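Local coordinates for polysaccharide deacetylase-like protein (Bacillus anthracis, PDB 4V33) that is a putative zinc-dependent polysaccharide deacetylase required, with a second such protein, for osmotic stability and maintenance of cell shape, at residues A[187-190]-A[191-194]; A[349-352]-A[353-356]. All blocks are in the same frame, centred on the assembly; numbering follows the deposited sequence.

Contact 1: residues A[187-190]-A[191-194]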
# COMPACT_ATOMS: atom_id res chain seq x y z
N PHE A 187 4.21 5.08 -1.66
CA PHE A 187 3.44 5.81 -0.64
C PHE A 187 2.64 7.00 -1.17
O PHE A 187 1.70 7.45 -0.52
CB PHE A 187 4.33 6.19 0.56
CG PHE A 187 4.70 5.01 1.39
CD1 PHE A 187 3.77 4.42 2.23
CD2 PHE A 187 5.97 4.43 1.29
CE1 PHE A 187 4.08 3.30 2.98
CE2 PHE A 187 6.29 3.31 2.03
CZ PHE A 187 5.35 2.74 2.88
N GLU A 188 2.98 7.47 -2.36
CA GLU A 188 2.17 8.49 -3.03
C GLU A 188 0.75 7.99 -3.31
O GLU A 188 -0.17 8.79 -3.51
CB GLU A 188 2.82 8.93 -4.34
CG GLU A 188 4.16 9.61 -4.16
CD GLU A 188 5.33 8.64 -4.10
OE1 GLU A 188 5.11 7.41 -4.07
OE2 GLU A 188 6.48 9.13 -4.10
N ARG A 189 0.57 6.67 -3.34
CA ARG A 189 -0.74 6.07 -3.57
C ARG A 189 -1.25 5.33 -2.34
O ARG A 189 -1.99 4.36 -2.47
CB ARG A 189 -0.70 5.13 -4.77
CG ARG A 189 -0.58 5.84 -6.10
CD ARG A 189 -0.69 4.82 -7.23
NE ARG A 189 -2.04 4.29 -7.36
CZ ARG A 189 -2.38 3.29 -8.17
NH1 ARG A 189 -1.45 2.69 -8.91
NH2 ARG A 189 -3.64 2.89 -8.25
N TRP A 190 -0.85 5.78 -1.15
CA TRP A 190 -1.33 5.15 0.08
C TRP A 190 -2.86 5.15 0.12
O TRP A 190 -3.48 4.19 0.59
CB TRP A 190 -0.79 5.86 1.33
CG TRP A 190 -1.19 5.14 2.56
CD1 TRP A 190 -2.07 5.56 3.52
CD2 TRP A 190 -0.75 3.84 2.96
NE1 TRP A 190 -2.20 4.59 4.49
CE2 TRP A 190 -1.40 3.53 4.17
CE3 TRP A 190 0.13 2.90 2.41
CZ2 TRP A 190 -1.20 2.33 4.84
CZ3 TRP A 190 0.33 1.71 3.07
CH2 TRP A 190 -0.33 1.43 4.27
N GLY A 191 -3.46 6.22 -0.38
CA GLY A 191 -4.91 6.35 -0.41
C GLY A 191 -5.61 5.35 -1.30
O GLY A 191 -6.84 5.28 -1.29
N ASP A 192 -4.85 4.55 -2.05
CA ASP A 192 -5.43 3.59 -2.98
C ASP A 192 -5.34 2.14 -2.53
O ASP A 192 -5.73 1.23 -3.28
CB ASP A 192 -4.77 3.70 -4.36
CG ASP A 192 -5.06 5.01 -5.06
OD1 ASP A 192 -6.08 5.67 -4.73
OD2 ASP A 192 -4.27 5.38 -5.96
N ILE A 193 -4.83 1.89 -1.33
CA ILE A 193 -4.62 0.49 -0.91
C ILE A 193 -5.89 -0.36 -0.89
O ILE A 193 -5.81 -1.57 -1.10
CB ILE A 193 -3.89 0.38 0.46
CG1 ILE A 193 -4.67 1.09 1.56
CG2 ILE A 193 -2.46 0.91 0.35
CD1 ILE A 193 -4.19 0.75 2.96
N ASN A 194 -7.05 0.27 -0.68
CA ASN A 194 -8.32 -0.46 -0.70
C ASN A 194 -9.05 -0.34 -2.03
O ASN A 194 -10.13 -0.91 -2.21
CB ASN A 194 -9.21 -0.01 0.45
CG ASN A 194 -8.69 -0.50 1.79
OD1 ASN A 194 -8.52 -1.70 1.99
ND2 ASN A 194 -8.43 0.44 2.71
O HOH W 1 -2.35 8.73 -1.16
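Trp190 and Ile193 pack against each other where the chain winds through a short run of 3-10 turns, and Arg189 with Asp192 ties the same run together by charge. Ile193 lies across one face of the indole: its CD1 stands 4.2 Å from the centroid of the six-membered ring of Trp190, a CH-pi contact displaced toward the rim, while the other branch, CG2, reaches Trp190 CE3 at 3.9 Å. With its CG anti to the backbone N (chi1 -175°), Trp190 places the indole where the aromatic rings of Phe320 and Phe329 and the side chain of Met341 pack against it. Between these side chains the backbone follows the i to i+3 pattern of a 3-10 helix: Asp192 N donates to Arg189 O at 2.9 Å and, one residue on, Ile193 N donates to Trp190 O at 3.3 Å. This short segment lies in the connection between the parallel strands 183-185 and 199-206 of the deacetylase barrel. In the salt bridge, Arg189 NE meets Asp192 OD2 at 2.8 Å in a nearly straight bond (172°), with the oxygen in the guanidinium plane and offering its anti lone pair. The carboxylate is turned steeply against the guanidinium, and NH2 of Arg189 adds a weak second bond to the same oxygen, which is gripped mainly by NE. A bend at chi3 (71°) curls the arginine back toward its partner three residues on. A water bridges Glu188 O and Gly191 N, the next i to i+3 pair back from Arg189 and Asp192, accepting from the amide of Gly191 at 2.9 Å and donating to the carbonyl of Glu188.

Contact 2: residues A[349-352]-A[353-356]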
# COMPACT_ATOMS: atom_id res chain seq x y z
N THR A 349 18.22 -16.71 0.73
CA THR A 349 17.76 -18.09 0.50
C THR A 349 16.27 -18.22 0.15
O THR A 349 15.81 -19.34 -0.11
CB THR A 349 18.00 -18.95 1.75
OG1 THR A 349 17.29 -18.39 2.87
CG2 THR A 349 19.49 -19.04 2.08
N THR A 350 15.54 -17.12 0.14
CA THR A 350 14.09 -17.16 -0.10
C THR A 350 13.77 -17.70 -1.48
O THR A 350 14.29 -17.20 -2.47
CB THR A 350 13.48 -15.77 0.07
OG1 THR A 350 13.64 -15.34 1.43
CG2 THR A 350 11.99 -15.79 -0.27
N THR A 351 12.92 -18.72 -1.54
CA THR A 351 12.44 -19.28 -2.80
C THR A 351 11.18 -18.54 -3.23
O THR A 351 10.61 -17.78 -2.45
CB THR A 351 12.08 -20.77 -2.65
OG1 THR A 351 10.93 -20.91 -1.80
CG2 THR A 351 13.24 -21.56 -2.07
N VAL A 352 10.71 -18.79 -4.45
CA VAL A 352 9.47 -18.15 -4.88
C VAL A 352 8.29 -18.64 -4.05
O VAL A 352 7.37 -17.88 -3.74
CB VAL A 352 9.23 -18.35 -6.39
CG1 VAL A 352 7.89 -17.72 -6.80
CG2 VAL A 352 10.34 -17.70 -7.17
N GLU A 353 8.32 -19.92 -3.67
CA GLU A 353 7.28 -20.49 -2.82
C GLU A 353 7.24 -19.80 -1.45
O GLU A 353 6.18 -19.48 -0.93
CB GLU A 353 7.49 -21.99 -2.67
CG GLU A 353 7.30 -22.80 -3.96
CD GLU A 353 8.45 -22.67 -4.98
OE1 GLU A 353 9.61 -22.37 -4.61
OE2 GLU A 353 8.17 -22.91 -6.18
N GLN A 354 8.41 -19.59 -0.85
CA GLN A 354 8.48 -18.91 0.44
C GLN A 354 8.04 -17.46 0.31
O GLN A 354 7.34 -16.92 1.18
CB GLN A 354 9.90 -19.00 1.00
CG GLN A 354 10.25 -20.37 1.53
CD GLN A 354 11.71 -20.51 1.90
OE1 GLN A 354 12.59 -19.97 1.22
NE2 GLN A 354 11.98 -21.24 2.97
N PHE A 355 8.46 -16.82 -0.78
CA PHE A 355 8.05 -15.46 -1.11
C PHE A 355 6.53 -15.38 -1.17
O PHE A 355 5.90 -14.54 -0.50
CB PHE A 355 8.68 -15.08 -2.47
CG PHE A 355 8.27 -13.73 -3.01
CD1 PHE A 355 8.90 -12.57 -2.57
CD2 PHE A 355 7.29 -13.63 -3.99
CE1 PHE A 355 8.53 -11.33 -3.10
CE2 PHE A 355 6.93 -12.40 -4.51
CZ PHE A 355 7.55 -11.25 -4.06
N ALA A 356 5.93 -16.26 -1.96
CA ALA A 356 4.48 -16.30 -2.12
C ALA A 356 3.76 -16.51 -0.78
O ALA A 356 2.78 -15.83 -0.50
CB ALA A 356 4.10 -17.41 -3.10
O HOH W 2 14.77 -19.39 2.87
O HOH W 3 11.52 -20.98 -6.14
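Thr351 and Gln354 exchange backbone and side-chain bonds in a capping box, the classic closure of a helix N-terminus. Thr351 OG1 accepts from Gln354 N at 3.0 Å, and Thr351 N donates to Gln354 OE1, also at 3.0 Å, on a lone pair in the carbonyl plane. The threonine hydroxyl is placed for this by a chi1 of 67°, which sets it between its own N and carbonyl carbon; the glutamine chain runs extended beyond CG to span the box. Behind it the packing is close: Phe355 N binds Thr351 O at 2.9 Å and Ala356 N binds Val352 O at 2.8 Å, Thr350 CG2 lies 4.0 Å from both Gln354 CB and Phe355 CB, and the ring of Phe355 continues inward to Leu177 of helix 167-179 and Leu147 of strand 146-149. The outer side is looser and wet. There Glu353, bent at chi2, brings OE1 back for a weak bond from Thr351 OG1, and one water joins that carboxylate to Val352 N while another links Gln354 OE1 to Thr349 OG1. Thr351 N, Val352 N and Gln354 N thus find acceptors in side chains and water, and the carboxylate of Glu353 probably interacts favourably with the positive end of the helix dipole.

How the contacts relate
Both contacts join neighbours in sequence, but at different places in the fold: contact 1 sits in the loop between strands 183-185 and 199-206, contact 2 at the start of the C-terminal helix 352-359. They do not touch: their centres are 26 Å apart and their nearest atoms about 16 Å. The centre of contact 1 lies about 5 Å from the centre of the chain, that of contact 2 about 21 Å. The strand 341-345 connects their surroundings, since its Met341 packs against Trp190 and the chain then runs on to 349-352. Neither contact supplies a ligand to the zinc ion, which is held by Asp206, His264 and His268.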